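Local coordinates for protein glycosyl hydrolase, family 38 (Enterococcus faecalis, PDB 5KBP) that probably hydrolyses alpha-mannosidic linkages as a metal-dependent glycoside hydrolase of family 38, at residues Pro88-Gln93 with Asn106-His111; Glu423-Leu429 with Tyr485-Thr491; Thr561-Gly566 with Asp580-Glu586. All coordinates share one frame. Residue numbers count along the deposited sequence, not the author numbering.

In the fold
The three contacts follow one another along the chain, each in a different part of this multidomain glycoside hydrolase. Contact 1 lies buried in the N-terminal family 38 domain, about 15 Å from the centre of the chain, where a loop docks on helix 100-117. Contact 2 pairs two strands of a three-stranded sheet about 37 Å from that centre, with Met486 packing on Ala626 of the second subunit. Contact 3 adds a short strand to a large antiparallel sheet, on the opposite side of the centre from contact 1. Their centres stand 41 to 47 Å apart and no two touch. All lie away from Phe253 and Tyr256, which bind calcium in this protein, though none is bound to this chain in the model.

Contact 1 of 3, residues Pro88-Gln93 with Asn106-His111; sequences PFYILQ and NMLIGH
Asn106 makes the strongest polar contacts, its carboxamide acting as a surrogate backbone for the irregular loop, where Tyr90 is helical between the more extended Phe89 and Ile91. With chi1 t, Asn106 accepts at OD1 from Ile91 N (2.9 Å) and weakly from Tyr90 N (3.0 Å), while Asn106 ND2 donates to Ile91 O (2.9 Å). Tyr90 N also reaches Asn106 O of the helix backbone (3.3 Å), which accepts from Gly110 N too (3.0 Å). Phe89 and Gly110 approach to 4.1 Å between CA atoms. A CB on Gly110 would strike Pro88 O and the Phe89-Tyr90 peptide; its absence admits a CA-H...O contact from Gly110 CA to Pro88 O at 3.3 Å. Pro88 follows a cis peptide bond. Phe89 (chi1 m) presents its ring edge, CE1 to Met107 CE at 3.6 Å, and Tyr90 (chi1 t) places CD1 3.9 Å from Ile109 CG2. Met140 of helix 136-141 covers Phe89 and Met107. Asparagine and glycine thus dock a loop on a helix in the family 38 N-terminal domain.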
loop_
_atom_site.group_PDB
_atom_site.type_symbol
_atom_site.label_atom_id
_atom_site.label_comp_id
_atom_site.label_asym_id
_atom_site.label_seq_id
_atom_site.Cartn_x
_atom_site.Cartn_y
_atom_site.Cartn_z
ATOM N N PRO A 88 15.220 2.983 -22.805
ATOM C CA PRO A 88 15.941 3.983 -22.009
ATOM C C PRO A 88 15.141 4.598 -20.862
ATOM O O PRO A 88 15.658 5.480 -20.177
ATOM C CB PRO A 88 16.271 5.053 -23.045
ATOM C CG PRO A 88 15.091 5.017 -23.973
ATOM C CD PRO A 88 14.599 3.583 -23.998
ATOM N N PHE A 89 13.907 4.151 -20.660
ATOM C CA PHE A 89 13.035 4.723 -19.645
ATOM C C PHE A 89 13.061 3.877 -18.376
ATOM O O PHE A 89 13.544 2.743 -18.356
ATOM C CB PHE A 89 11.597 4.843 -20.165
ATOM C CG PHE A 89 11.441 5.781 -21.329
ATOM C CD1 PHE A 89 12.402 6.738 -21.609
ATOM C CD2 PHE A 89 10.321 5.707 -22.140
ATOM C CE1 PHE A 89 12.251 7.599 -22.682
ATOM C CE2 PHE A 89 10.164 6.565 -23.213
ATOM C CZ PHE A 89 11.130 7.512 -23.484
ATOM N N TYR A 90 12.527 4.455 -17.298
ATOM C CA TYR A 90 12.332 3.701 -16.066
ATOM C C TYR A 90 11.013 2.940 -16.101
ATOM O O TYR A 90 10.960 1.754 -15.760
ATOM C CB TYR A 90 12.390 4.648 -14.865
ATOM C CG TYR A 90 12.123 3.996 -13.527
ATOM C CD1 TYR A 90 13.054 3.143 -12.947
ATOM C CD2 TYR A 90 10.946 4.246 -12.835
ATOM C CE1 TYR A 90 12.814 2.549 -11.719
ATOM C CE2 TYR A 90 10.696 3.658 -11.609
ATOM C CZ TYR A 90 11.634 2.811 -11.056
ATOM O OH TYR A 90 11.387 2.225 -9.835
ATOM N N ILE A 91 9.939 3.609 -16.521
ATOM C CA ILE A 91 8.638 2.987 -16.727
ATOM C C ILE A 91 8.060 3.515 -18.034
ATOM O O ILE A 91 8.530 4.509 -18.593
ATOM C CB ILE A 91 7.667 3.251 -15.554
ATOM C CG1 ILE A 91 7.700 4.727 -15.143
ATOM C CG2 ILE A 91 8.004 2.362 -14.369
ATOM C CD1 ILE A 91 6.661 5.591 -15.826
ATOM N N LEU A 92 7.028 2.831 -18.520
ATOM C CA LEU A 92 6.277 3.273 -19.690
ATOM C C LEU A 92 5.067 4.059 -19.200
ATOM O O LEU A 92 4.106 3.475 -18.691
ATOM C CB LEU A 92 5.853 2.086 -20.550
ATOM C CG LEU A 92 6.967 1.195 -21.101
ATOM C CD1 LEU A 92 6.399 0.218 -22.121
ATOM C CD2 LEU A 92 8.088 2.032 -21.702
ATOM N N GLN A 93 5.112 5.376 -19.355
ATOM C CA GLN A 93 4.150 6.267 -18.728
ATOM C C GLN A 93 3.033 6.654 -19.690
ATOM O O GLN A 93 3.074 6.372 -20.889
ATOM C CB GLN A 93 4.847 7.535 -18.221
ATOM C CG GLN A 93 5.113 8.576 -19.305
ATOM C CD GLN A 93 6.312 8.247 -20.175
ATOM O OE1 GLN A 93 6.811 7.121 -20.170
ATOM N NE2 GLN A 93 6.785 9.236 -20.925
ATOM N N ASN A 106 11.623 10.404 -15.674
ATOM C CA ASN A 106 11.545 9.052 -16.212
ATOM C C ASN A 106 12.730 8.758 -17.123
ATOM O O ASN A 106 13.276 7.649 -17.109
ATOM C CB ASN A 106 10.227 8.865 -16.965
ATOM C CG ASN A 106 10.000 7.430 -17.398
ATOM O OD1 ASN A 106 10.349 6.491 -16.683
ATOM N ND2 ASN A 106 9.418 7.253 -18.579
ATOM N N MET A 107 13.145 9.745 -17.920
ATOM C CA MET A 107 14.299 9.561 -18.792
ATOM C C MET A 107 15.605 9.702 -18.021
ATOM O O MET A 107 16.574 8.987 -18.299
ATOM C CB MET A 107 14.252 10.565 -19.946
ATOM C CG MET A 107 12.867 10.766 -20.546
ATOM S SD MET A 107 12.843 11.945 -21.913
ATOM C CE MET A 107 13.475 10.917 -23.227
ATOM N N LEU A 108 15.643 10.615 -17.048
ATOM C CA LEU A 108 16.852 10.819 -16.257
ATOM C C LEU A 108 17.177 9.581 -15.429
ATOM O O LEU A 108 18.328 9.128 -15.397
ATOM C CB LEU A 108 16.681 12.052 -15.364
ATOM C CG LEU A 108 17.884 12.660 -14.634
ATOM C CD1 LEU A 108 18.101 12.020 -13.269
ATOM C CD2 LEU A 108 19.148 12.569 -15.482
ATOM N N ILE A 109 16.173 9.015 -14.757
ATOM C CA ILE A 109 16.400 7.815 -13.959
ATOM C C ILE A 109 16.600 6.605 -14.863
ATOM O O ILE A 109 17.431 5.734 -14.580
ATOM C CB ILE A 109 15.241 7.607 -12.968
ATOM C CG1 ILE A 109 15.227 8.734 -11.933
ATOM C CG2 ILE A 109 15.349 6.250 -12.284
ATOM C CD1 ILE A 109 14.168 8.572 -10.866
ATOM N N GLY A 110 15.852 6.533 -15.964
ATOM C CA GLY A 110 16.072 5.460 -16.920
ATOM C C GLY A 110 17.486 5.450 -17.461
ATOM O O GLY A 110 18.078 4.388 -17.664
ATOM N N HIS A 111 18.055 6.638 -17.687
ATOM C CA HIS A 111 19.434 6.725 -18.158
ATOM C C HIS A 111 20.414 6.287 -17.076
ATOM O O HIS A 111 21.282 5.441 -17.319
ATOM C CB HIS A 111 19.742 8.149 -18.619
ATOM C CG HIS A 111 21.182 8.374 -18.965
ATOM N ND1 HIS A 111 22.055 9.035 -18.127
ATOM C CD2 HIS A 111 21.902 8.026 -20.058
ATOM C CE1 HIS A 111 23.250 9.084 -18.689
ATOM N NE2 HIS A 111 23.184 8.479 -19.861
#

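Contact 2 of 3, residues Glu423-Leu429 with Tyr485-Thr491; sequences EVEIERL and YMAKYLT
A classic beta bulge interrupts this antiparallel pair, formed by an outer strand and the central strand of a three-stranded sheet, whose third member is 463-475. The segment axes approach to 4.4 Å at 140°. Glu423-Thr491 and Glu425-Tyr489 are non-hydrogen-bonded pairs around the hydrogen-bonded pair Val424-Leu490; past the bulge, Glu427-Lys488 and Leu429-Met486 are hydrogen-bonded pairs around Arg428-Ala487.

In the backbone, Val424 N gives to Leu490 O at 2.6 Å and Leu490 N to Val424 O at 2.7 Å. Ile426 and Glu427 share Lys488: Ile426 N donates to Lys488 O at 3.0 Å, and Lys488 N to Glu427 O at 3.2 Å. The extra residue, Ile426, has psi of -22°. Leu429 N to Met486 O (2.7 Å) and Met486 N to Leu429 O (2.9 Å) finish the ladder.

Apolar packing falls on the face of Val424 and Leu490, where the branched Ile426 (chi1 p) brings CG2 to 4.0 Å from Leu490 CB and both touch Tyr451. Leu429 packs on helix 436-445.

Among polar groups, the all-t chain of Lys488 takes NZ to a hydrogen bond with Thr448. On the face of Glu423, Glu425 and Arg428, charged and aromatic side chains meet. Glu423 bridges to Arg471, which also makes a cation-pi contact with Tyr489. Arg428 NH2 bridges to Asp475, and Arg428 NH1 makes a salt bridge with Glu425 OE2 (3.6 Å). The guanidinium stacks flat on Tyr485 (chi1 p), planes 9° apart, a cation-pi contact with Arg428 CZ 3.9 Å from the Tyr485 ring centroid; Arg428 CD, in CH-pi contact, stands 3.5 Å from that centroid.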
loop_
_atom_site.group_PDB
_atom_site.type_symbol
_atom_site.label_atom_id
_atom_site.label_comp_id
_atom_site.label_asym_id
_atom_site.label_seq_id
_atom_site.Cartn_x
_atom_site.Cartn_y
_atom_site.Cartn_z
ATOM N N GLU A 423 1.139 29.648 11.280
ATOM C CA GLU A 423 0.916 29.234 12.659
ATOM C C GLU A 423 2.221 29.381 13.431
ATOM O O GLU A 423 3.247 28.818 13.035
ATOM C CB GLU A 423 0.402 27.796 12.725
ATOM C CG GLU A 423 -0.310 27.456 14.027
ATOM C CD GLU A 423 -0.823 26.030 14.056
ATOM O OE1 GLU A 423 -0.259 25.181 13.336
ATOM O OE2 GLU A 423 -1.793 25.760 14.797
ATOM N N VAL A 424 2.182 30.139 14.523
ATOM C CA VAL A 424 3.366 30.461 15.310
ATOM C C VAL A 424 3.140 30.001 16.743
ATOM O O VAL A 424 2.120 30.338 17.355
ATOM C CB VAL A 424 3.682 31.967 15.266
ATOM C CG1 VAL A 424 4.947 32.269 16.057
ATOM C CG2 VAL A 424 3.818 32.441 13.826
ATOM N N GLU A 425 4.091 29.236 17.271
ATOM C CA GLU A 425 4.043 28.790 18.658
ATOM C C GLU A 425 4.465 29.933 19.572
ATOM O O GLU A 425 5.592 30.430 19.473
ATOM C CB GLU A 425 4.954 27.580 18.853
ATOM C CG GLU A 425 4.995 27.041 20.271
ATOM C CD GLU A 425 6.112 26.034 20.471
ATOM O OE1 GLU A 425 7.242 26.454 20.798
ATOM O OE2 GLU A 425 5.861 24.824 20.287
ATOM N N ILE A 426 3.566 30.353 20.462
ATOM C CA ILE A 426 3.864 31.454 21.373
ATOM C C ILE A 426 4.243 30.981 22.773
ATOM O O ILE A 426 4.897 31.736 23.510
ATOM C CB ILE A 426 2.684 32.445 21.449
ATOM C CG1 ILE A 426 1.411 31.737 21.916
ATOM C CG2 ILE A 426 2.466 33.119 20.101
ATOM C CD1 ILE A 426 0.229 32.668 22.093
ATOM N N GLU A 427 3.863 29.765 23.160
ATOM C CA GLU A 427 4.222 29.224 24.462
ATOM C C GLU A 427 4.422 27.722 24.334
ATOM O O GLU A 427 3.940 27.089 23.391
ATOM C CB GLU A 427 3.162 29.544 25.521
ATOM C CG GLU A 427 3.331 30.912 26.160
ATOM C CD GLU A 427 2.028 31.674 26.259
ATOM O OE1 GLU A 427 0.966 31.081 25.978
ATOM O OE2 GLU A 427 2.066 32.871 26.611
ATOM N N ARG A 428 5.138 27.153 25.302
ATOM C CA ARG A 428 5.512 25.743 25.233
ATOM C C ARG A 428 5.799 25.234 26.635
ATOM O O ARG A 428 6.699 25.748 27.309
ATOM C CB ARG A 428 6.728 25.561 24.327
ATOM C CG ARG A 428 7.220 24.133 24.199
ATOM C CD ARG A 428 7.665 23.860 22.774
ATOM N NE ARG A 428 8.901 23.089 22.710
ATOM C CZ ARG A 428 9.491 22.728 21.575
ATOM N NH1 ARG A 428 8.952 23.063 20.411
ATOM N NH2 ARG A 428 10.616 22.028 21.605
ATOM N N LEU A 429 5.041 24.229 27.073
ATOM C CA LEU A 429 5.236 23.610 28.380
ATOM C C LEU A 429 5.676 22.165 28.189
ATOM O O LEU A 429 4.842 21.298 27.880
ATOM C CB LEU A 429 3.950 23.672 29.210
ATOM C CG LEU A 429 3.332 25.047 29.473
ATOM C CD1 LEU A 429 2.127 24.920 30.395
ATOM C CD2 LEU A 429 4.360 26.010 30.052
ATOM N N TYR A 485 5.461 17.914 24.636
ATOM C CA TYR A 485 5.078 19.157 25.291
ATOM C C TYR A 485 3.630 19.495 24.968
ATOM O O TYR A 485 3.033 18.947 24.038
ATOM C CB TYR A 485 5.992 20.317 24.875
ATOM C CG TYR A 485 6.081 20.540 23.380
ATOM C CD1 TYR A 485 5.118 21.286 22.707
ATOM C CD2 TYR A 485 7.135 20.017 22.642
ATOM C CE1 TYR A 485 5.199 21.493 21.342
ATOM C CE2 TYR A 485 7.223 20.222 21.278
ATOM C CZ TYR A 485 6.254 20.959 20.633
ATOM O OH TYR A 485 6.344 21.162 19.276
ATOM N N MET A 486 3.078 20.403 25.767
ATOM C CA MET A 486 1.837 21.098 25.452
ATOM C C MET A 486 2.186 22.509 25.001
ATOM O O MET A 486 2.990 23.188 25.648
ATOM C CB MET A 486 0.904 21.143 26.662
ATOM C CG MET A 486 0.342 19.797 27.074
ATOM S SD MET A 486 -0.720 19.080 25.805
ATOM C CE MET A 486 -1.520 17.782 26.742
ATOM N N ALA A 487 1.594 22.946 23.893
ATOM C CA ALA A 487 1.946 24.225 23.299
ATOM C C ALA A 487 0.693 25.026 22.979
ATOM O O ALA A 487 -0.410 24.486 22.869
ATOM C CB ALA A 487 2.785 24.044 22.028
ATOM N N LYS A 488 0.886 26.334 22.831
ATOM C CA LYS A 488 -0.153 27.249 22.382
ATOM C C LYS A 488 0.299 27.881 21.076
ATOM O O LYS A 488 1.425 28.382 20.981
ATOM C CB LYS A 488 -0.442 28.327 23.432
ATOM C CG LYS A 488 -1.646 29.193 23.104
ATOM C CD LYS A 488 -2.084 30.007 24.308
ATOM C CE LYS A 488 -3.419 30.687 24.059
ATOM N NZ LYS A 488 -3.937 31.361 25.281
ATOM N N TYR A 489 -0.573 27.853 20.073
ATOM C CA TYR A 489 -0.237 28.313 18.734
ATOM C C TYR A 489 -1.131 29.477 18.341
ATOM O O TYR A 489 -2.330 29.484 18.639
ATOM C CB TYR A 489 -0.376 27.185 17.709
ATOM C CG TYR A 489 0.552 26.024 17.959
ATOM C CD1 TYR A 489 1.832 26.007 17.422
ATOM C CD2 TYR A 489 0.151 24.945 18.734
ATOM C CE1 TYR A 489 2.687 24.947 17.648
ATOM C CE2 TYR A 489 0.998 23.879 18.967
ATOM C CZ TYR A 489 2.266 23.886 18.421
ATOM O OH TYR A 489 3.116 22.828 18.648
ATOM N N LEU A 490 -0.539 30.456 17.668
ATOM C CA LEU A 490 -1.265 31.598 17.135
ATOM C C LEU A 490 -1.184 31.564 15.616
ATOM O O LEU A 490 -0.105 31.347 15.051
ATOM C CB LEU A 490 -0.697 32.912 17.674
ATOM C CG LEU A 490 -1.697 34.066 17.752
ATOM C CD1 LEU A 490 -2.930 33.638 18.535
ATOM C CD2 LEU A 490 -1.060 35.292 18.382
ATOM N N THR A 491 -2.323 31.764 14.963
ATOM C CA THR A 491 -2.427 31.726 13.508
ATOM C C THR A 491 -2.549 33.158 13.001
ATOM O O THR A 491 -3.567 33.819 13.233
ATOM C CB THR A 491 -3.620 30.877 13.074
ATOM O OG1 THR A 491 -3.426 29.523 13.506
ATOM C CG2 THR A 491 -3.772 30.905 11.567
#

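Contact 3 of 3, residues Thr561-Gly566 with Asp580-Glu586; sequences TFEDTG and DQGITTE
Short antiparallel beta pairing joins strand 555-566, part of a large antiparallel sheet in the family 38 C-terminal domain, to strand 583-584, the segments running 166° apart end to end. Thr585, Ile583 and Phe562 give up the most surface to the contact. Thr585 (chi1 p) bonds twice to Phe562: its compact hydroxyl OG1 accepts from Phe562 N at 3.1 Å, replacing a backbone carbonyl, and its N donates to Phe562 O, also at 3.1 Å. The ring of Phe562 (chi1 m) leads away from 580-586 and packs on Ile646 and Val676, a hydrophobic setting that suits it; Phe562 CB still lies 3.8 Å from Thr585 CG2.

Ile583 forms the hydrogen-bonded pair with Asp564, CA atoms 5.2 Å apart: Asp564 N gives to Ile583 O at 2.8 Å and Ile583 N to Asp564 O at 2.9 Å. Its branched side chain packs on Val610 and Leu612, while Asp564 on the same face reaches His672 and Arg637. Glu563-Thr584 is a non-hydrogen-bonded pair at 4.4 Å between CA atoms. Thr584 OG1 donates to Phe562 O at 3.2 Å and, in an ST turn, accepts from Glu586 N at 3.3 Å.

Gly582 has a positive phi of 91°, where a side chain would jam against the preceding carbonyl. Asp580 bridges both segments: Asp580 OD1 closes an Asx turn by accepting from Gly582 N at 3.0 Å, and OD2 takes a hydrogen bond from Gly566 N at 2.6 Å.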
loop_
_atom_site.group_PDB
_atom_site.type_symbol
_atom_site.label_atom_id
_atom_site.label_comp_id
_atom_site.label_asym_id
_atom_site.label_seq_id
_atom_site.Cartn_x
_atom_site.Cartn_y
_atom_site.Cartn_z
ATOM N N THR A 561 -21.246 27.037 -13.485
ATOM C CA THR A 561 -22.476 26.264 -13.587
ATOM C C THR A 561 -22.129 24.781 -13.603
ATOM O O THR A 561 -21.249 24.354 -14.358
ATOM C CB THR A 561 -23.264 26.640 -14.843
ATOM O OG1 THR A 561 -23.710 27.999 -14.742
ATOM C CG2 THR A 561 -24.471 25.729 -15.016
ATOM N N PHE A 562 -22.815 24.004 -12.772
ATOM C CA PHE A 562 -22.543 22.581 -12.630
ATOM C C PHE A 562 -23.512 21.764 -13.474
ATOM O O PHE A 562 -24.695 22.101 -13.586
ATOM C CB PHE A 562 -22.626 22.159 -11.161
ATOM C CG PHE A 562 -21.602 22.823 -10.288
ATOM C CD1 PHE A 562 -20.295 22.363 -10.263
ATOM C CD2 PHE A 562 -21.939 23.912 -9.503
ATOM C CE1 PHE A 562 -19.346 22.976 -9.466
ATOM C CE2 PHE A 562 -20.994 24.528 -8.703
ATOM C CZ PHE A 562 -19.696 24.058 -8.685
ATOM N N GLU A 563 -22.998 20.689 -14.068
ATOM C CA GLU A 563 -23.765 19.850 -14.977
ATOM C C GLU A 563 -23.442 18.391 -14.698
ATOM O O GLU A 563 -22.270 18.003 -14.694
ATOM C CB GLU A 563 -23.447 20.188 -16.437
ATOM C CG GLU A 563 -24.144 19.303 -17.456
ATOM C CD GLU A 563 -23.442 19.307 -18.800
ATOM O OE1 GLU A 563 -22.434 18.585 -18.948
ATOM O OE2 GLU A 563 -23.892 20.042 -19.704
ATOM N N ASP A 564 -24.477 17.589 -14.467
ATOM C CA ASP A 564 -24.324 16.163 -14.216
ATOM C C ASP A 564 -25.105 15.381 -15.260
ATOM O O ASP A 564 -26.280 15.670 -15.512
ATOM C CB ASP A 564 -24.800 15.788 -12.811
ATOM C CG ASP A 564 -24.597 14.316 -12.503
ATOM O OD1 ASP A 564 -23.488 13.947 -12.061
ATOM O OD2 ASP A 564 -25.543 13.527 -12.707
ATOM N N THR A 565 -24.444 14.402 -15.872
ATOM C CA THR A 565 -25.072 13.499 -16.822
ATOM C C THR A 565 -24.719 12.067 -16.451
ATOM O O THR A 565 -23.798 11.815 -15.672
ATOM C CB THR A 565 -24.628 13.778 -18.269
ATOM O OG1 THR A 565 -23.256 13.401 -18.429
ATOM C CG2 THR A 565 -24.785 15.252 -18.609
ATOM N N GLY A 566 -25.467 11.128 -17.022
ATOM C CA GLY A 566 -25.155 9.730 -16.832
ATOM C C GLY A 566 -23.924 9.308 -17.609
ATOM O O GLY A 566 -23.486 9.964 -18.555
ATOM N N ASP A 580 -30.560 10.424 -21.838
ATOM C CA ASP A 580 -30.171 11.400 -20.830
ATOM C C ASP A 580 -29.906 12.754 -21.476
ATOM O O ASP A 580 -29.135 12.859 -22.437
ATOM C CB ASP A 580 -28.931 10.916 -20.080
ATOM C CG ASP A 580 -28.485 11.885 -19.003
ATOM O OD1 ASP A 580 -29.338 12.633 -18.480
ATOM O OD2 ASP A 580 -27.280 11.895 -18.674
ATOM N N GLN A 581 -30.548 13.794 -20.945
ATOM C CA GLN A 581 -30.385 15.155 -21.435
ATOM C C GLN A 581 -29.715 16.065 -20.413
ATOM O O GLN A 581 -29.657 17.282 -20.622
ATOM C CB GLN A 581 -31.741 15.726 -21.857
ATOM C CG GLN A 581 -32.317 15.059 -23.098
ATOM C CD GLN A 581 -33.797 15.326 -23.279
ATOM O OE1 GLN A 581 -34.582 15.191 -22.340
ATOM N NE2 GLN A 581 -34.187 15.706 -24.490
ATOM N N GLY A 582 -29.213 15.508 -19.317
ATOM C CA GLY A 582 -28.420 16.258 -18.368
ATOM C C GLY A 582 -29.249 16.897 -17.265
ATOM O O GLY A 582 -30.466 17.050 -17.361
ATOM N N ILE A 583 -28.555 17.267 -16.192
ATOM C CA ILE A 583 -29.139 17.985 -15.064
ATOM C C ILE A 583 -28.177 19.097 -14.676
ATOM O O ILE A 583 -26.995 18.840 -14.421
ATOM C CB ILE A 583 -29.411 17.058 -13.863
ATOM C CG1 ILE A 583 -30.476 16.016 -14.214
ATOM C CG2 ILE A 583 -29.840 17.868 -12.655
ATOM C CD1 ILE A 583 -30.729 15.009 -13.115
ATOM N N THR A 584 -28.674 20.330 -14.635
ATOM C CA THR A 584 -27.838 21.495 -14.399
ATOM C C THR A 584 -28.332 22.274 -13.186
ATOM O O THR A 584 -29.474 22.123 -12.743
ATOM C CB THR A 584 -27.810 22.418 -15.625
ATOM O OG1 THR A 584 -26.887 23.488 -15.396
ATOM C CG2 THR A 584 -29.193 22.999 -15.886
ATOM N N THR A 585 -27.449 23.114 -12.653
ATOM C CA THR A 585 -27.787 24.016 -11.563
ATOM C C THR A 585 -28.267 25.375 -12.057
ATOM O O THR A 585 -28.433 26.290 -11.245
ATOM C CB THR A 585 -26.585 24.204 -10.634
ATOM O OG1 THR A 585 -25.488 24.754 -11.371
ATOM C CG2 THR A 585 -26.165 22.872 -10.026
ATOM N N GLU A 586 -28.495 25.523 -13.366
ATOM C CA GLU A 586 -28.921 26.809 -13.912
ATOM C C GLU A 586 -30.281 27.230 -13.372
ATOM O O GLU A 586 -30.556 28.429 -13.248
ATOM C CB GLU A 586 -28.960 26.742 -15.441
ATOM C CG GLU A 586 -29.278 28.071 -16.111
ATOM C CD GLU A 586 -29.679 27.913 -17.565
ATOM O OE1 GLU A 586 -29.954 26.771 -17.988
ATOM O OE2 GLU A 586 -29.723 28.935 -18.282
#